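Local structure of cystathionine gamma-synthase (Xanthomonas oryzae pv. oryzae, 6LD8) at residues A[93-98]-A[149-154]; A[108-113]-A[156-161]; A[180-185]-A[202-207]. The protein probably catalyses the pyridoxal 5'-phosphate-dependent formation or cleavage of cystathionine in trans-sulfuration. The protein carries 1 engineered substitution. All coordinates share one frame; numbering follows the deposited sequence.

Interaction 1: residues A[93-98]-A[149-154]; sequences LVLNAV and PKLVLI
Val94, Leu95 and Val98 rest on Leu151 in a buried, apolar helix-on-sheet contact, where the C-terminal part of helix 87-98 lies over the start of strand 151-155. The short segments run nearly antiparallel, at 166°, and their axes come within 11.0 Å, a spacing bridged mainly by side chains. No hydrogen bond joins them.

One methyl group does most of the work: Leu151 CD2 sits 4.0 Å from Val98 CG1, and it approaches Val94 CG1 equally closely, at 4.0 Å. The two valines lie one helical turn apart and both cross the leucine at about a right angle. In each, CG1 is trans to the main-chain nitrogen (chi1 170° in Val94), which carries this methyl out toward the strand. Leu95 makes only a marginal approach, its CD2 being 4.5 Å from Leu151 CD2. At the partly exposed border, Lys150 bends its chain past the end of the helix and leaves NZ 3.9 Å from Val98 O.

The helix continues onto the next strands, Val98 meeting Leu180 of strand 180-184 and Val94 meeting Leu202 of strand 202-206, while Leu151 is flanked within the sheet by Leu105 and Val182. Elsewhere on the helix, Ala97 packs against helix 227-240, and Asn96 reaches the second subunit.

Interaction 2: residues A[108-113]-A[156-161]; sequences PHDAYG and TPSNPL. With 0JO (2-{[(E)-{3-hydroxy-2-methyl-5-[(phosphonooxy)methyl]pyridin-4-yl}methylidene]amino}prop-2-enoic acid), chain E; CYS (cysteine), chain F.
Asp110 and Ser158 point their side chains at one another across two loops, while Tyr112 and Asn159, further along, turn theirs toward the bound aminoacrylate form of the cofactor. Ser158 OG donates to Asp110 OD2 at 2.7 Å. It arrives well above the carboxylate, 64° out of its plane, rather than within it. In Ser158, OG sits over the main chain, flanked by N and C (chi1 81°), the turn that faces the hydroxyl to the acid. The same hydroxyl accepts from the backbone N of Arg163, whose guanidinium forms a salt bridge with Asp110 OD2.

A water fastens the loops a second time. It donates to Ser158 OG at 2.8 Å and to Asp110 O at 3.1 Å, and accepts from Leu161 N. By offering a proton to Asp110 O it serves a carbonyl that stands 3.2 Å from Asn159 O, a pair of acceptors that cannot bond directly.

Both loops leave the C-terminal ends of parallel strands, 104-108 and 151-155, the edge where fold-type I pyridoxal phosphate enzymes place their active site. Cis peptides precede Pro157 and Pro160, and Glu155 accepts from the backbone N of both Tyr112 and Asn159.

Tyr112, the N-cap residue of helix 113-124, lays one ring face over the adduct, CD2 lying 3.5 Å from C4 of 0JO. The overlap is offset: the imine N of 0JO lies 3.5 Å above the ring plane, toward the rim. Swung away from its own amide nitrogen (chi1 167°), the ring extends over pyridine and imine together. Its OH is hydrogen-bonded to Arg59 of the second subunit, close to the bound cysteine. Asn159 brings the end of its side chain toward the carboxylate of the adduct.

Interaction 3: residues A[180-185]-A[202-207]; sequences LTVVDN and LVLHST. With 0JO (2-{[(E)-{3-hydroxy-2-methyl-5-[(phosphonooxy)methyl]pyridin-4-yl}methylidene]amino}prop-2-enoic acid), chain E.
Leu204 folds CG back over its own main chain (chi1 67°), and its two methyls part toward different residues of the neighbouring strand. CD2 meets Val182 CG2 at 3.7 Å, while CD1 lies 3.6 Å from Asp184 CG. Asp184 takes a different rotamer, stretched out from the backbone (chi1 -171°), and this extends the carboxylate past the leucine to the cofactor, where OD2 stands 2.6 Å from the pyridine N1 of 0JO. Its other oxygen, OD1, is hydrogen-bonded to Thr186, a second-shell group that helps fix the carboxylate's rotation.

Strands 180-184 and 202-206 run parallel, twisted by 25°. The ladder opens with its longest rung, Leu202 N to Thr181 O at 3.2 Å. It continues with Val183 N to Leu202 O at 2.9 Å, Leu204 N to Val183 O at 2.9 Å and Asn185 N to Leu204 O. Val182, Asp184, Leu202 and Leu204 share the face turned to helix 87-98; Val183 and Val203 occupy the other. Beyond the ladder, Asn185 O lies at the edge of the His205 ring, whose NE2 is hydrogen-bonded to Glu76.

Ser206 OG donates to the phosphate OP3 of 0JO at 2.8 Å. Asp184 thus supplies an acid beside the pyridine nitrogen and Ser206, on the neighbouring segment, a hydroxyl to the phosphate, just before Lys209, the lysine predicted to carry the cofactor in the resting enzyme: the cofactor site characteristic of fold-type I pyridoxal phosphate enzymes.

In the fold
All three contacts are largely buried and are built on or around the same seven-stranded sheet, but at different levels of it. Interaction 1 joins a helix to the sheet almost wholly by hydrocarbon, with one lysine at its partly exposed border. Interaction 3 is made within the sheet by backbone bonds, and backbone pairing of Lys150 and Val152 with Leu180 ties it to interaction 1; the centres of interactions 1 and 3 are about 10 Å apart. Interaction 2 lies beyond the strand ends, where loops replace regular pairing and a carboxylate, a hydroxyl and a water bind them. Interactions 2 and 3 do not touch, yet both reach 0JO: Tyr112 lies over its ring, whereas 180-185 and 202-207 approach its pyridine nitrogen and phosphate.

Interaction 1: residues A[93-98]-A[149-154]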
loop_
_atom_site.group_PDB
_atom_site.type_symbol
_atom_site.label_atom_id
_atom_site.label_comp_id
_atom_site.label_asym_id
_atom_site.label_seq_id
_atom_site.Cartn_x
_atom_site.Cartn_y
_atom_site.Cartn_z
ATOM N N LEU A 93 -11.319 15.688 -18.210
ATOM C CA LEU A 93 -11.162 14.782 -19.361
ATOM C C LEU A 93 -12.298 15.019 -20.376
ATOM O O LEU A 93 -12.002 15.158 -21.553
ATOM C CB LEU A 93 -11.154 13.347 -18.837
ATOM C CG LEU A 93 -11.132 12.278 -19.901
ATOM C CD1 LEU A 93 -9.950 12.470 -20.852
ATOM C CD2 LEU A 93 -11.127 10.902 -19.254
ATOM N N VAL A 94 -13.555 15.027 -19.936
ATOM C CA VAL A 94 -14.731 15.167 -20.842
ATOM C C VAL A 94 -14.641 16.520 -21.590
ATOM O O VAL A 94 -14.815 16.535 -22.807
ATOM C CB VAL A 94 -16.065 14.994 -20.078
ATOM C CG1 VAL A 94 -17.283 15.381 -20.940
ATOM C CG2 VAL A 94 -16.213 13.574 -19.568
ATOM N N LEU A 95 -14.378 17.608 -20.901
ATOM C CA LEU A 95 -14.264 18.940 -21.547
ATOM C C LEU A 95 -13.195 18.902 -22.650
ATOM O O LEU A 95 -13.498 19.362 -23.739
ATOM C CB LEU A 95 -13.926 19.991 -20.504
ATOM C CG LEU A 95 -14.937 20.103 -19.382
ATOM C CD1 LEU A 95 -14.638 21.303 -18.518
ATOM C CD2 LEU A 95 -16.340 20.175 -19.926
ATOM N N ASN A 96 -12.044 18.278 -22.425
ATOM C CA ASN A 96 -10.961 18.174 -23.438
ATOM C C ASN A 96 -11.360 17.206 -24.562
ATOM O O ASN A 96 -10.956 17.423 -25.724
ATOM C CB ASN A 96 -9.622 17.785 -22.796
ATOM C CG ASN A 96 -8.876 18.965 -22.211
ATOM O OD1 ASN A 96 -8.078 19.604 -22.908
ATOM N ND2 ASN A 96 -9.148 19.287 -20.952
ATOM N N ALA A 97 -12.070 16.122 -24.295
ATOM C CA ALA A 97 -12.320 15.147 -25.370
ATOM C C ALA A 97 -13.414 15.650 -26.318
ATOM O O ALA A 97 -13.467 15.157 -27.440
ATOM C CB ALA A 97 -12.724 13.836 -24.769
ATOM N N VAL A 98 -14.333 16.491 -25.840
ATOM C CA VAL A 98 -15.622 16.771 -26.534
ATOM C C VAL A 98 -15.661 18.212 -27.071
ATOM O O VAL A 98 -16.242 18.403 -28.110
ATOM C CB VAL A 98 -16.791 16.499 -25.571
ATOM C CG1 VAL A 98 -18.100 17.119 -26.032
ATOM C CG2 VAL A 98 -16.959 15.018 -25.377
ATOM N N PRO A 149 -25.946 24.048 -28.276
ATOM C CA PRO A 149 -24.740 23.738 -27.513
ATOM C C PRO A 149 -24.137 22.405 -27.956
ATOM O O PRO A 149 -24.821 21.552 -28.517
ATOM C CB PRO A 149 -25.248 23.657 -26.077
ATOM C CG PRO A 149 -26.663 23.144 -26.246
ATOM C CD PRO A 149 -27.168 23.832 -27.491
ATOM N N LYS A 150 -22.848 22.229 -27.719
ATOM C CA LYS A 150 -22.180 20.969 -28.138
ATOM C C LYS A 150 -22.459 19.883 -27.091
ATOM O O LYS A 150 -22.518 18.680 -27.438
ATOM C CB LYS A 150 -20.679 21.221 -28.250
ATOM C CG LYS A 150 -19.874 20.015 -28.670
ATOM C CD LYS A 150 -20.300 19.470 -29.969
ATOM C CE LYS A 150 -19.146 18.955 -30.808
ATOM N NZ LYS A 150 -18.999 17.494 -30.646
ATOM N N LEU A 151 -22.544 20.309 -25.836
ATOM C CA LEU A 151 -22.557 19.405 -24.667
ATOM C C LEU A 151 -23.409 20.030 -23.589
ATOM O O LEU A 151 -23.289 21.230 -23.329
ATOM C CB LEU A 151 -21.119 19.221 -24.162
ATOM C CG LEU A 151 -20.943 18.324 -22.939
ATOM C CD1 LEU A 151 -21.395 16.892 -23.229
ATOM C CD2 LEU A 151 -19.495 18.332 -22.489
ATOM N N VAL A 152 -24.217 19.208 -22.957
ATOM C CA VAL A 152 -24.955 19.610 -21.726
ATOM C C VAL A 152 -24.477 18.744 -20.559
ATOM O O VAL A 152 -24.522 17.514 -20.667
ATOM C CB VAL A 152 -26.468 19.447 -21.965
ATOM C CG1 VAL A 152 -27.297 19.779 -20.737
ATOM C CG2 VAL A 152 -26.876 20.314 -23.145
ATOM N N LEU A 153 -24.182 19.383 -19.443
ATOM C CA LEU A 153 -23.848 18.679 -18.200
ATOM C C LEU A 153 -25.050 18.793 -17.270
ATOM O O LEU A 153 -25.438 19.921 -16.909
ATOM C CB LEU A 153 -22.593 19.279 -17.552
ATOM C CG LEU A 153 -22.088 18.505 -16.322
ATOM C CD1 LEU A 153 -20.605 18.208 -16.440
ATOM C CD2 LEU A 153 -22.348 19.263 -15.049
ATOM N N ILE A 154 -25.496 17.639 -16.809
ATOM C CA ILE A 154 -26.520 17.507 -15.743
ATOM C C ILE A 154 -25.856 17.019 -14.450
ATOM O O ILE A 154 -25.133 16.006 -14.501
ATOM C CB ILE A 154 -27.556 16.473 -16.214
ATOM C CG1 ILE A 154 -28.264 16.912 -17.501
ATOM C CG2 ILE A 154 -28.526 16.215 -15.083
ATOM C CD1 ILE A 154 -28.960 15.806 -18.244
#

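Interaction 2: residues A[108-113]-A[156-161]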
loop_
_atom_site.group_PDB
_atom_site.type_symbol
_atom_site.label_atom_id
_atom_site.label_comp_id
_atom_site.label_asym_id
_atom_site.label_seq_id
_atom_site.Cartn_x
_atom_site.Cartn_y
_atom_site.Cartn_z
ATOM N N PRO A 108 -25.413 23.275 -15.153
ATOM C CA PRO A 108 -26.397 23.648 -14.150
ATOM C C PRO A 108 -25.909 24.841 -13.341
ATOM O O PRO A 108 -24.774 24.881 -13.059
ATOM C CB PRO A 108 -26.499 22.392 -13.262
ATOM C CG PRO A 108 -25.994 21.243 -14.140
ATOM C CD PRO A 108 -24.887 21.911 -14.928
ATOM N N HIS A 109 -26.821 25.695 -12.897
ATOM C CA HIS A 109 -26.554 26.837 -11.989
ATOM C C HIS A 109 -26.114 26.316 -10.624
ATOM O O HIS A 109 -25.501 27.058 -9.864
ATOM C CB HIS A 109 -27.807 27.740 -11.896
ATOM C CG HIS A 109 -28.975 27.137 -11.163
ATOM N ND1 HIS A 109 -29.440 25.855 -11.414
ATOM C CD2 HIS A 109 -29.783 27.645 -10.196
ATOM C CE1 HIS A 109 -30.453 25.591 -10.601
ATOM N NE2 HIS A 109 -30.673 26.679 -9.842
ATOM N N ASP A 110 -26.544 25.124 -10.243
ATOM C CA ASP A 110 -26.378 24.679 -8.835
ATOM C C ASP A 110 -25.381 23.501 -8.751
ATOM O O ASP A 110 -25.477 22.725 -7.775
ATOM C CB ASP A 110 -27.752 24.340 -8.243
ATOM C CG ASP A 110 -28.517 23.178 -8.858
ATOM O OD1 ASP A 110 -28.181 22.704 -9.987
ATOM O OD2 ASP A 110 -29.515 22.757 -8.200
ATOM N N ALA A 111 -24.464 23.353 -9.716
ATOM C CA ALA A 111 -23.440 22.269 -9.714
ATOM C C ALA A 111 -22.452 22.459 -8.551
ATOM O O ALA A 111 -22.449 23.545 -7.919
ATOM C CB ALA A 111 -22.735 22.193 -11.047
ATOM N N TYR A 112 -21.697 21.403 -8.215
ATOM C CA TYR A 112 -20.585 21.457 -7.230
ATOM C C TYR A 112 -19.761 22.718 -7.540
ATOM O O TYR A 112 -19.501 22.960 -8.729
ATOM C CB TYR A 112 -19.792 20.141 -7.301
ATOM C CG TYR A 112 -18.455 20.168 -6.597
ATOM C CD1 TYR A 112 -18.362 20.556 -5.273
ATOM C CD2 TYR A 112 -17.269 19.880 -7.277
ATOM C CE1 TYR A 112 -17.138 20.657 -4.630
ATOM C CE2 TYR A 112 -16.036 19.944 -6.636
ATOM C CZ TYR A 112 -15.969 20.347 -5.313
ATOM O OH TYR A 112 -14.783 20.457 -4.642
ATOM N N GLY A 113 -19.416 23.509 -6.523
ATOM C CA GLY A 113 -18.539 24.703 -6.626
ATOM C C GLY A 113 -17.235 24.458 -7.402
ATOM O O GLY A 113 -16.826 25.289 -8.230
ATOM N N THR A 156 -27.480 15.592 -11.034
ATOM C CA THR A 156 -28.721 15.232 -10.288
ATOM C C THR A 156 -28.505 13.990 -9.426
ATOM O O THR A 156 -28.036 12.954 -9.896
ATOM C CB THR A 156 -29.944 15.087 -11.212
ATOM O OG1 THR A 156 -31.134 14.859 -10.454
ATOM C CG2 THR A 156 -29.847 13.937 -12.173
ATOM N N PRO A 157 -28.925 14.038 -8.153
ATOM C CA PRO A 157 -29.344 15.256 -7.487
ATOM C C PRO A 157 -28.186 16.218 -7.307
ATOM O O PRO A 157 -27.066 15.786 -7.280
ATOM C CB PRO A 157 -29.706 14.831 -6.065
ATOM C CG PRO A 157 -29.989 13.339 -6.187
ATOM C CD PRO A 157 -29.083 12.864 -7.289
ATOM N N SER A 158 -28.517 17.467 -7.056
ATOM C CA SER A 158 -27.579 18.592 -7.141
ATOM C C SER A 158 -27.001 18.819 -5.735
ATOM O O SER A 158 -27.702 18.607 -4.739
ATOM C CB SER A 158 -28.278 19.820 -7.733
ATOM O OG SER A 158 -29.054 20.530 -6.757
ATOM N N ASN A 159 -25.757 19.268 -5.689
ATOM C CA ASN A 159 -24.961 19.470 -4.475
ATOM C C ASN A 159 -24.907 20.962 -4.232
ATOM O O ASN A 159 -24.261 21.650 -5.008
ATOM C CB ASN A 159 -23.575 18.877 -4.732
ATOM C CG ASN A 159 -22.562 19.116 -3.627
ATOM O OD1 ASN A 159 -21.383 18.783 -3.834
ATOM N ND2 ASN A 159 -23.001 19.669 -2.496
ATOM N N PRO A 160 -25.470 21.499 -3.136
ATOM C CA PRO A 160 -25.987 20.729 -2.011
ATOM C C PRO A 160 -27.483 20.862 -1.666
ATOM O O PRO A 160 -27.810 20.612 -0.548
ATOM C CB PRO A 160 -25.241 21.489 -0.907
ATOM C CG PRO A 160 -25.483 22.941 -1.286
ATOM C CD PRO A 160 -25.508 22.928 -2.816
ATOM N N LEU A 161 -28.350 21.254 -2.602
ATOM C CA LEU A 161 -29.805 21.466 -2.351
ATOM C C LEU A 161 -30.678 20.314 -2.871
ATOM O O LEU A 161 -31.914 20.386 -2.716
ATOM C CB LEU A 161 -30.169 22.780 -3.033
ATOM C CG LEU A 161 -29.646 23.987 -2.267
ATOM C CD1 LEU A 161 -29.485 25.173 -3.196
ATOM C CD2 LEU A 161 -30.563 24.310 -1.083
HETATM O O 0JO E . -17.664 17.879 -0.569
HETATM C C 0JO E . -17.926 18.011 -1.770
HETATM O OXT 0JO E . -18.969 18.567 -2.177
HETATM C CA 0JO E . -16.930 17.620 -2.755
HETATM C CB 0JO E . -15.538 17.710 -2.432
HETATM N N 0JO E . -17.428 17.203 -4.002
HETATM C C4A 0JO E . -16.767 16.751 -5.026
HETATM C C4 0JO E . -17.452 16.504 -6.305
HETATM C C3 0JO E . -18.869 16.466 -6.316
HETATM O O3 0JO E . -19.592 16.646 -5.188
HETATM C C2 0JO E . -19.547 16.250 -7.513
HETATM C C2A 0JO E . -21.046 16.202 -7.544
HETATM N N1 0JO E . -18.870 16.100 -8.659
HETATM C C6 0JO E . -17.526 16.159 -8.661
HETATM C C5 0JO E . -16.777 16.336 -7.530
HETATM C C5A 0JO E . -15.277 16.418 -7.667
HETATM O OP4 0JO E . -14.574 15.183 -7.366
HETATM P P 0JO E . -13.112 15.142 -6.651
HETATM O OP3 0JO E . -12.907 13.633 -6.537
HETATM O OP1 0JO E . -12.152 15.756 -7.707
HETATM O OP2 0JO E . -13.202 15.871 -5.357
HETATM N N CYS F . -11.528 22.876 -0.892
HETATM C CA CYS F . -11.693 21.806 -1.927
HETATM C C CYS F . -11.655 22.466 -3.311
HETATM O O CYS F . -11.936 21.888 -4.341
HETATM C CB CYS F . -12.927 20.925 -1.664
HETATM S SG CYS F . -14.558 21.601 -2.099
HETATM O OXT CYS F . -11.304 23.633 -3.440
HETATM O O HOH W 1 -27.370 22.252 -5.413
#

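Interaction 3: residues A[180-185]-A[202-207]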
loop_
_atom_site.group_PDB
_atom_site.type_symbol
_atom_site.label_atom_id
_atom_site.label_comp_id
_atom_site.label_asym_id
_atom_site.label_seq_id
_atom_site.Cartn_x
_atom_site.Cartn_y
_atom_site.Cartn_z
ATOM N N LEU A 180 -24.521 16.605 -27.118
ATOM C CA LEU A 180 -24.169 15.419 -26.292
ATOM C C LEU A 180 -24.597 15.732 -24.856
ATOM O O LEU A 180 -24.677 16.958 -24.472
ATOM C CB LEU A 180 -22.654 15.140 -26.384
ATOM C CG LEU A 180 -22.147 14.681 -27.759
ATOM C CD1 LEU A 180 -20.633 14.796 -27.864
ATOM C CD2 LEU A 180 -22.574 13.258 -28.087
ATOM N N THR A 181 -24.797 14.689 -24.053
ATOM C CA THR A 181 -25.108 14.858 -22.609
ATOM C C THR A 181 -24.137 14.082 -21.733
ATOM O O THR A 181 -23.834 12.914 -22.049
ATOM C CB THR A 181 -26.537 14.397 -22.330
ATOM O OG1 THR A 181 -26.668 13.125 -22.968
ATOM C CG2 THR A 181 -27.519 15.392 -22.893
ATOM N N VAL A 182 -23.747 14.702 -20.631
ATOM C CA VAL A 182 -22.909 14.036 -19.608
ATOM C C VAL A 182 -23.625 14.220 -18.280
ATOM O O VAL A 182 -23.998 15.356 -17.978
ATOM C CB VAL A 182 -21.458 14.575 -19.569
ATOM C CG1 VAL A 182 -21.381 16.093 -19.416
ATOM C CG2 VAL A 182 -20.679 13.896 -18.449
ATOM N N VAL A 183 -23.787 13.148 -17.506
ATOM C CA VAL A 183 -24.393 13.291 -16.139
ATOM C C VAL A 183 -23.337 12.988 -15.066
ATOM O O VAL A 183 -22.676 11.976 -15.179
ATOM C CB VAL A 183 -25.604 12.348 -16.010
ATOM C CG1 VAL A 183 -26.300 12.537 -14.666
ATOM C CG2 VAL A 183 -26.561 12.533 -17.187
ATOM N N ASP A 184 -23.167 13.900 -14.126
ATOM C CA ASP A 184 -22.423 13.722 -12.879
ATOM C C ASP A 184 -23.341 12.970 -11.906
ATOM O O ASP A 184 -24.215 13.585 -11.307
ATOM C CB ASP A 184 -21.948 15.067 -12.337
ATOM C CG ASP A 184 -20.995 14.880 -11.167
ATOM O OD1 ASP A 184 -21.012 13.745 -10.639
ATOM O OD2 ASP A 184 -20.220 15.845 -10.818
ATOM N N ASN A 185 -23.109 11.672 -11.783
ATOM C CA ASN A 185 -23.885 10.702 -10.975
ATOM C C ASN A 185 -23.200 10.432 -9.617
ATOM O O ASN A 185 -23.446 9.400 -9.031
ATOM C CB ASN A 185 -24.070 9.451 -11.826
ATOM C CG ASN A 185 -25.154 8.540 -11.306
ATOM O OD1 ASN A 185 -25.094 7.313 -11.489
ATOM N ND2 ASN A 185 -26.115 9.142 -10.640
ATOM N N LEU A 202 -22.588 9.994 -21.761
ATOM C CA LEU A 202 -21.516 9.899 -20.756
ATOM C C LEU A 202 -22.125 10.003 -19.359
ATOM O O LEU A 202 -23.026 10.888 -19.115
ATOM C CB LEU A 202 -20.550 11.071 -20.925
ATOM C CG LEU A 202 -19.804 11.166 -22.250
ATOM C CD1 LEU A 202 -19.312 12.599 -22.460
ATOM C CD2 LEU A 202 -18.652 10.193 -22.273
ATOM N N VAL A 203 -21.575 9.196 -18.465
ATOM C CA VAL A 203 -21.811 9.333 -17.019
ATOM C C VAL A 203 -20.443 9.456 -16.335
ATOM O O VAL A 203 -19.500 8.746 -16.725
ATOM C CB VAL A 203 -22.682 8.168 -16.514
ATOM C CG1 VAL A 203 -22.031 6.825 -16.706
ATOM C CG2 VAL A 203 -23.042 8.368 -15.068
ATOM N N LEU A 204 -20.341 10.324 -15.343
ATOM C CA LEU A 204 -19.085 10.429 -14.601
ATOM C C LEU A 204 -19.328 10.494 -13.103
ATOM O O LEU A 204 -20.420 10.843 -12.662
ATOM C CB LEU A 204 -18.281 11.631 -15.134
ATOM C CG LEU A 204 -18.805 13.036 -14.919
ATOM C CD1 LEU A 204 -18.568 13.495 -13.505
ATOM C CD2 LEU A 204 -18.079 13.971 -15.877
ATOM N N HIS A 205 -18.267 10.229 -12.368
ATOM C CA HIS A 205 -18.271 10.127 -10.897
ATOM C C HIS A 205 -16.987 10.697 -10.321
ATOM O O HIS A 205 -15.923 10.415 -10.883
ATOM C CB HIS A 205 -18.241 8.658 -10.499
ATOM C CG HIS A 205 -19.498 7.948 -10.791
ATOM N ND1 HIS A 205 -20.611 8.092 -9.952
ATOM C CD2 HIS A 205 -19.838 7.109 -11.800
ATOM C CE1 HIS A 205 -21.601 7.374 -10.461
ATOM N NE2 HIS A 205 -21.164 6.775 -11.622
ATOM N N SER A 206 -17.096 11.340 -9.181
ATOM C CA SER A 206 -16.037 11.283 -8.154
ATOM C C SER A 206 -16.092 9.945 -7.422
ATOM O O SER A 206 -17.000 9.805 -6.610
ATOM C CB SER A 206 -16.194 12.401 -7.215
ATOM O OG SER A 206 -15.276 12.268 -6.182
ATOM N N THR A 207 -15.173 9.011 -7.683
ATOM C CA THR A 207 -15.061 7.735 -6.953
ATOM C C THR A 207 -14.656 7.976 -5.500
ATOM O O THR A 207 -14.767 7.083 -4.700
ATOM C CB THR A 207 -14.018 6.812 -7.575
ATOM O OG1 THR A 207 -12.754 7.464 -7.545
ATOM C CG2 THR A 207 -14.408 6.396 -8.965
HETATM O O 0JO E . -17.664 17.879 -0.569
HETATM C C 0JO E . -17.926 18.011 -1.770
HETATM O OXT 0JO E . -18.969 18.567 -2.177
HETATM C CA 0JO E . -16.930 17.620 -2.755
HETATM C CB 0JO E . -15.538 17.710 -2.432
HETATM N N 0JO E . -17.428 17.203 -4.002
HETATM C C4A 0JO E . -16.767 16.751 -5.026
HETATM C C4 0JO E . -17.452 16.504 -6.305
HETATM C C3 0JO E . -18.869 16.466 -6.316
HETATM O O3 0JO E . -19.592 16.646 -5.188
HETATM C C2 0JO E . -19.547 16.250 -7.513
HETATM C C2A 0JO E . -21.046 16.202 -7.544
HETATM N N1 0JO E . -18.870 16.100 -8.659
HETATM C C6 0JO E . -17.526 16.159 -8.661
HETATM C C5 0JO E . -16.777 16.336 -7.530
HETATM C C5A 0JO E . -15.277 16.418 -7.667
HETATM O OP4 0JO E . -14.574 15.183 -7.366
HETATM P P 0JO E . -13.112 15.142 -6.651
HETATM O OP3 0JO E . -12.907 13.633 -6.537
HETATM O OP1 0JO E . -12.152 15.756 -7.707
HETATM O OP2 0JO E . -13.202 15.871 -5.357
#